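Local coordinates for protein oxidoreductase, zinc-binding dehydrogenase family (Myxococcus xanthus, PDB 5K1S) that acts as a zinc-binding medium-chain reductase in the alternative de novo biosynthesis of isovaleryl coenzyme A, at residues Cys166-Ala171 with Gly197-Gln202; Leu188-Ser193 with Ala256-Gly261. All coordinates share one frame; numbering follows the deposited sequence.

Interaction 1: residues Cys166-Ala171 with Gly197-Gln202; sequences CTTGTA and GLSSVQ. With ZN (zinc ion), chain F.
Thr168 and Ser199 meet hydroxyl to hydroxyl where helices 165-178 and 195-206 come together, with 2.8 Å between Thr168 OG1 and Ser199 OG. This hydrogen bond joins two buried side chains, and either oxygen could be its donor. In both residues the hydroxyl is anti to the carbonyl carbon and beside the backbone N (chi1 -55° in Thr168, -68° in Ser199), a rotation that brings the two oxygens to face each other.

The packing of the contact is made by small groups. Ala171 points its CB at the other helix, where it lies 3.8 Å from Ser199 CB and in van der Waals contact with Ser200 OG, 3.6 Å away. That second hydroxyl is bonded within its own helix, to the carbonyl O of Val196. Thr167 touches Ser199 as well, while its OG1 is held by Thr163 O and by Gln328. With residues this small, the axes of the two short segments approach to 8.0 Å at a crossing angle of -44°.

Metal coordination occupies the N-terminal end of 166-171. Cys166 SG binds the zinc ion at 2.3 Å, together with Cys57 and His79, just before the residues that pack on 197-202.

Val326, in a loop, touches both Thr168 and Ser199, and Ser200 and Val201 rest on Ile189 of strand 186-190, so helix 195-206 is packed between helix 165-178 and the parallel sheet.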
loop_
_atom_site.group_PDB
_atom_site.type_symbol
_atom_site.label_atom_id
_atom_site.label_comp_id
_atom_site.label_asym_id
_atom_site.label_seq_id
_atom_site.Cartn_x
_atom_site.Cartn_y
_atom_site.Cartn_z
ATOM N N CYS A 166 1.637 -19.186 11.477
ATOM C CA CYS A 166 1.620 -17.819 11.985
ATOM C C CYS A 166 2.999 -17.177 12.030
ATOM O O CYS A 166 3.133 -16.080 12.584
ATOM C CB CYS A 166 0.996 -17.792 13.379
ATOM S SG CYS A 166 -0.676 -18.440 13.409
ATOM N N THR A 167 4.018 -17.822 11.467
ATOM C CA THR A 167 5.348 -17.230 11.392
ATOM C C THR A 167 5.890 -17.340 9.974
ATOM O O THR A 167 5.862 -16.365 9.215
ATOM C CB THR A 167 6.298 -17.905 12.383
ATOM O OG1 THR A 167 6.332 -19.314 12.132
ATOM C CG2 THR A 167 5.841 -17.655 13.812
ATOM N N THR A 168 6.382 -18.523 9.602
ATOM C CA THR A 168 6.885 -18.718 8.247
ATOM C C THR A 168 5.765 -18.625 7.219
ATOM O O THR A 168 5.991 -18.143 6.103
ATOM C CB THR A 168 7.594 -20.067 8.139
ATOM O OG1 THR A 168 8.613 -20.156 9.142
ATOM C CG2 THR A 168 8.226 -20.236 6.762
ATOM N N GLY A 169 4.562 -19.083 7.565
ATOM C CA GLY A 169 3.436 -18.922 6.659
ATOM C C GLY A 169 3.161 -17.463 6.351
ATOM O O GLY A 169 3.004 -17.075 5.190
ATOM N N THR A 170 3.110 -16.631 7.392
ATOM C CA THR A 170 2.924 -15.199 7.189
ATOM C C THR A 170 4.100 -14.598 6.432
ATOM O O THR A 170 3.920 -13.704 5.598
ATOM C CB THR A 170 2.743 -14.502 8.536
ATOM O OG1 THR A 170 1.643 -15.095 9.237
ATOM C CG2 THR A 170 2.480 -13.010 8.345
ATOM N N ALA A 171 5.315 -15.077 6.712
ATOM C CA ALA A 171 6.494 -14.553 6.031
ATOM C C ALA A 171 6.406 -14.775 4.527
ATOM O O ALA A 171 6.711 -13.870 3.741
ATOM C CB ALA A 171 7.756 -15.202 6.595
ATOM N N GLY A 197 9.218 -12.059 12.323
ATOM C CA GLY A 197 10.457 -11.439 11.885
ATOM C C GLY A 197 11.540 -12.455 11.584
ATOM O O GLY A 197 12.171 -12.414 10.524
ATOM N N LEU A 198 11.770 -13.386 12.513
ATOM C CA LEU A 198 12.813 -14.386 12.313
ATOM C C LEU A 198 12.600 -15.155 11.016
ATOM O O LEU A 198 13.553 -15.395 10.265
ATOM C CB LEU A 198 12.855 -15.344 13.504
ATOM C CG LEU A 198 13.344 -14.736 14.822
ATOM C CD1 LEU A 198 13.155 -15.721 15.964
ATOM C CD2 LEU A 198 14.803 -14.313 14.720
ATOM N N SER A 199 11.358 -15.548 10.731
ATOM C CA SER A 199 11.085 -16.254 9.484
ATOM C C SER A 199 11.312 -15.350 8.280
ATOM O O SER A 199 11.838 -15.793 7.252
ATOM C CB SER A 199 9.657 -16.797 9.488
ATOM O OG SER A 199 9.510 -17.836 10.440
ATOM N N SER A 200 10.923 -14.077 8.389
ATOM C CA SER A 200 11.127 -13.147 7.282
ATOM C C SER A 200 12.610 -12.933 7.012
ATOM O O SER A 200 13.042 -12.920 5.853
ATOM C CB SER A 200 10.437 -11.817 7.584
ATOM O OG SER A 200 9.045 -11.997 7.773
ATOM N N VAL A 201 13.408 -12.759 8.070
ATOM C CA VAL A 201 14.852 -12.595 7.907
ATOM C C VAL A 201 15.421 -13.747 7.088
ATOM O O VAL A 201 16.085 -13.543 6.065
ATOM C CB VAL A 201 15.541 -12.489 9.280
ATOM C CG1 VAL A 201 17.063 -12.564 9.141
ATOM C CG2 VAL A 201 15.141 -11.196 9.975
ATOM N N GLN A 202 15.170 -14.978 7.537
ATOM C CA GLN A 202 15.677 -16.145 6.822
ATOM C C GLN A 202 15.169 -16.167 5.388
ATOM O O GLN A 202 15.941 -16.371 4.444
ATOM C CB GLN A 202 15.263 -17.425 7.548
ATOM C CG GLN A 202 15.765 -17.532 8.975
ATOM C CD GLN A 202 15.310 -18.810 9.646
ATOM O OE1 GLN A 202 15.943 -19.857 9.505
ATOM N NE2 GLN A 202 14.201 -18.737 10.374
HETATM ZN ZN ZN F . -1.932 -17.010 14.752
#

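Interaction 2: residues Leu188-Ser193 with Ala256-Gly261; sequences LITGAS and AVEIVG
Thr190 and Glu258 meet where two neighbouring parallel strands end, with Thr190 OG1 donating to Glu258 OE2 at 2.7 Å. The hydroxyl comes from above the carboxylate plane, 48° out of it. The same OG1 accepts from Ile259 N at 3.0 Å, so it links the carboxylate to the backbone of the turn. Its place between the backbone N and the carbonyl carbon (chi1 67°) faces the hydroxyl to that turn, within reach of both partners.

Gly261 N also reaches Glu258 OE2, at 2.9 Å and from the opposite face of the carboxylate, leaving this oxygen gripped by two donors. Glu258 CB points away from strand 186-190, but the chain bends at chi2 (60°) and brings the carboxylate back to Thr190. An alanine in place of this glutamate would probably leave the Thr190 hydroxyl and Gly261 N without their shared acceptor and free the turn to shift. Val260 CG2 packs 3.4 Å from Gly191 N, and Ile259 CD1 lies alongside Ile189 CG2.

Behind the turn, the strands hold the register through nearly straight backbone bonds, Val257 N to Leu188 O and Thr190 N to Val257 O. Leu188 CB and Ala256 CB pack on one face of the sheet, Ile189 CG1 and Val257 CB on the other.

Further out, Glu258 OE1 is bonded to Thr268 OG1, which ties the carboxylate to helix 262-270. That helix lies against the face carrying Leu188 and Ala256, whereas helix 195-206 covers Ile189. Strands 210-215 and 276-280 flank the pair, which places the contact at the centre of the six-stranded parallel sheet of the Rossmann-type domain, at its strands' C-terminal ends.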
loop_
_atom_site.group_PDB
_atom_site.type_symbol
_atom_site.label_atom_id
_atom_site.label_comp_id
_atom_site.label_asym_id
_atom_site.label_seq_id
_atom_site.Cartn_x
_atom_site.Cartn_y
_atom_site.Cartn_z
ATOM N N LEU A 188 14.326 -4.072 4.794
ATOM C CA LEU A 188 14.249 -3.597 6.167
ATOM C C LEU A 188 13.150 -4.362 6.892
ATOM O O LEU A 188 12.028 -4.467 6.387
ATOM C CB LEU A 188 13.966 -2.095 6.214
ATOM C CG LEU A 188 13.753 -1.491 7.604
ATOM C CD1 LEU A 188 15.003 -1.647 8.456
ATOM C CD2 LEU A 188 13.354 -0.029 7.493
ATOM N N ILE A 189 13.474 -4.897 8.064
ATOM C CA ILE A 189 12.527 -5.666 8.862
ATOM C C ILE A 189 12.502 -5.074 10.263
ATOM O O ILE A 189 13.547 -4.968 10.916
ATOM C CB ILE A 189 12.892 -7.161 8.915
ATOM C CG1 ILE A 189 12.978 -7.738 7.498
ATOM C CG2 ILE A 189 11.864 -7.927 9.746
ATOM C CD1 ILE A 189 13.472 -9.174 7.439
ATOM N N THR A 190 11.317 -4.684 10.718
ATOM C CA THR A 190 11.105 -4.262 12.093
ATOM C C THR A 190 10.567 -5.432 12.908
ATOM O O THR A 190 9.998 -6.385 12.369
ATOM C CB THR A 190 10.133 -3.081 12.165
ATOM O OG1 THR A 190 8.828 -3.503 11.751
ATOM C CG2 THR A 190 10.604 -1.944 11.266
ATOM N N GLY A 191 10.755 -5.350 14.220
ATOM C CA GLY A 191 10.375 -6.460 15.083
ATOM C C GLY A 191 10.965 -7.778 14.635
ATOM O O GLY A 191 10.319 -8.826 14.756
ATOM N N ALA A 192 12.191 -7.746 14.109
ATOM C CA ALA A 192 12.793 -8.949 13.549
ATOM C C ALA A 192 12.933 -10.051 14.592
ATOM O O ALA A 192 12.939 -11.237 14.243
ATOM C CB ALA A 192 14.155 -8.618 12.943
ATOM N N SER A 193 13.049 -9.686 15.870
ATOM C CA SER A 193 13.224 -10.677 16.925
ATOM C C SER A 193 11.977 -11.519 17.162
ATOM O O SER A 193 12.058 -12.526 17.874
ATOM C CB SER A 193 13.633 -9.985 18.225
ATOM O OG SER A 193 12.703 -8.976 18.578
ATOM N N ALA A 256 10.468 -2.736 2.773
ATOM C CA ALA A 256 10.461 -2.792 4.228
ATOM C C ALA A 256 9.323 -3.687 4.694
ATOM O O ALA A 256 8.198 -3.582 4.193
ATOM C CB ALA A 256 10.316 -1.394 4.839
ATOM N N VAL A 257 9.620 -4.563 5.647
ATOM C CA VAL A 257 8.630 -5.442 6.257
ATOM C C VAL A 257 8.275 -4.828 7.606
ATOM O O VAL A 257 9.026 -4.954 8.579
ATOM C CB VAL A 257 9.156 -6.872 6.403
ATOM C CG1 VAL A 257 8.109 -7.766 7.050
ATOM C CG2 VAL A 257 9.569 -7.424 5.046
ATOM N N GLU A 258 7.125 -4.160 7.671
ATOM C CA GLU A 258 6.712 -3.433 8.870
ATOM C C GLU A 258 5.867 -4.358 9.737
ATOM O O GLU A 258 4.656 -4.478 9.543
ATOM C CB GLU A 258 5.949 -2.167 8.494
ATOM C CG GLU A 258 5.468 -1.355 9.689
ATOM C CD GLU A 258 6.605 -0.891 10.584
ATOM O OE1 GLU A 258 7.154 0.204 10.335
ATOM O OE2 GLU A 258 6.953 -1.624 11.533
ATOM N N ILE A 259 6.511 -5.010 10.702
ATOM C CA ILE A 259 5.810 -5.884 11.639
ATOM C C ILE A 259 5.328 -5.112 12.858
ATOM O O ILE A 259 4.214 -5.330 13.339
ATOM C CB ILE A 259 6.726 -7.055 12.048
ATOM C CG1 ILE A 259 7.108 -7.891 10.823
ATOM C CG2 ILE A 259 6.041 -7.928 13.101
ATOM C CD1 ILE A 259 8.179 -8.931 11.095
ATOM N N VAL A 260 6.161 -4.211 13.383
ATOM C CA VAL A 260 5.791 -3.461 14.579
ATOM C C VAL A 260 4.558 -2.609 14.308
ATOM O O VAL A 260 3.562 -2.674 15.037
ATOM C CB VAL A 260 6.975 -2.603 15.062
ATOM C CG1 VAL A 260 6.586 -1.792 16.288
ATOM C CG2 VAL A 260 8.182 -3.483 15.366
ATOM N N GLY A 261 4.611 -1.791 13.260
ATOM C CA GLY A 261 3.503 -0.923 12.917
ATOM C C GLY A 261 3.736 0.526 13.298
ATOM O O GLY A 261 4.744 1.124 12.914
#

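Overall arrangement
From the N terminus, the chain passes through helix 165-178, strand 186-190 and helix 195-206, and interaction 1 closes a loop of 25 residues by bringing the two helices against each other. Interaction 2 starts from the intervening strand and closes a longer loop of 62 residues on reaching strand 253-258. The two loops cross, since their segments alternate along the chain. The contacts, centred 11 Å apart, also touch directly: Ile259 CD1 lies 3.5 Å from Gly197 CA, and Leu198 CG packs 3.6 Å from Ala192 O. Together they connect the Cys166 zinc site, through two helices, to the middle of the parallel sheet.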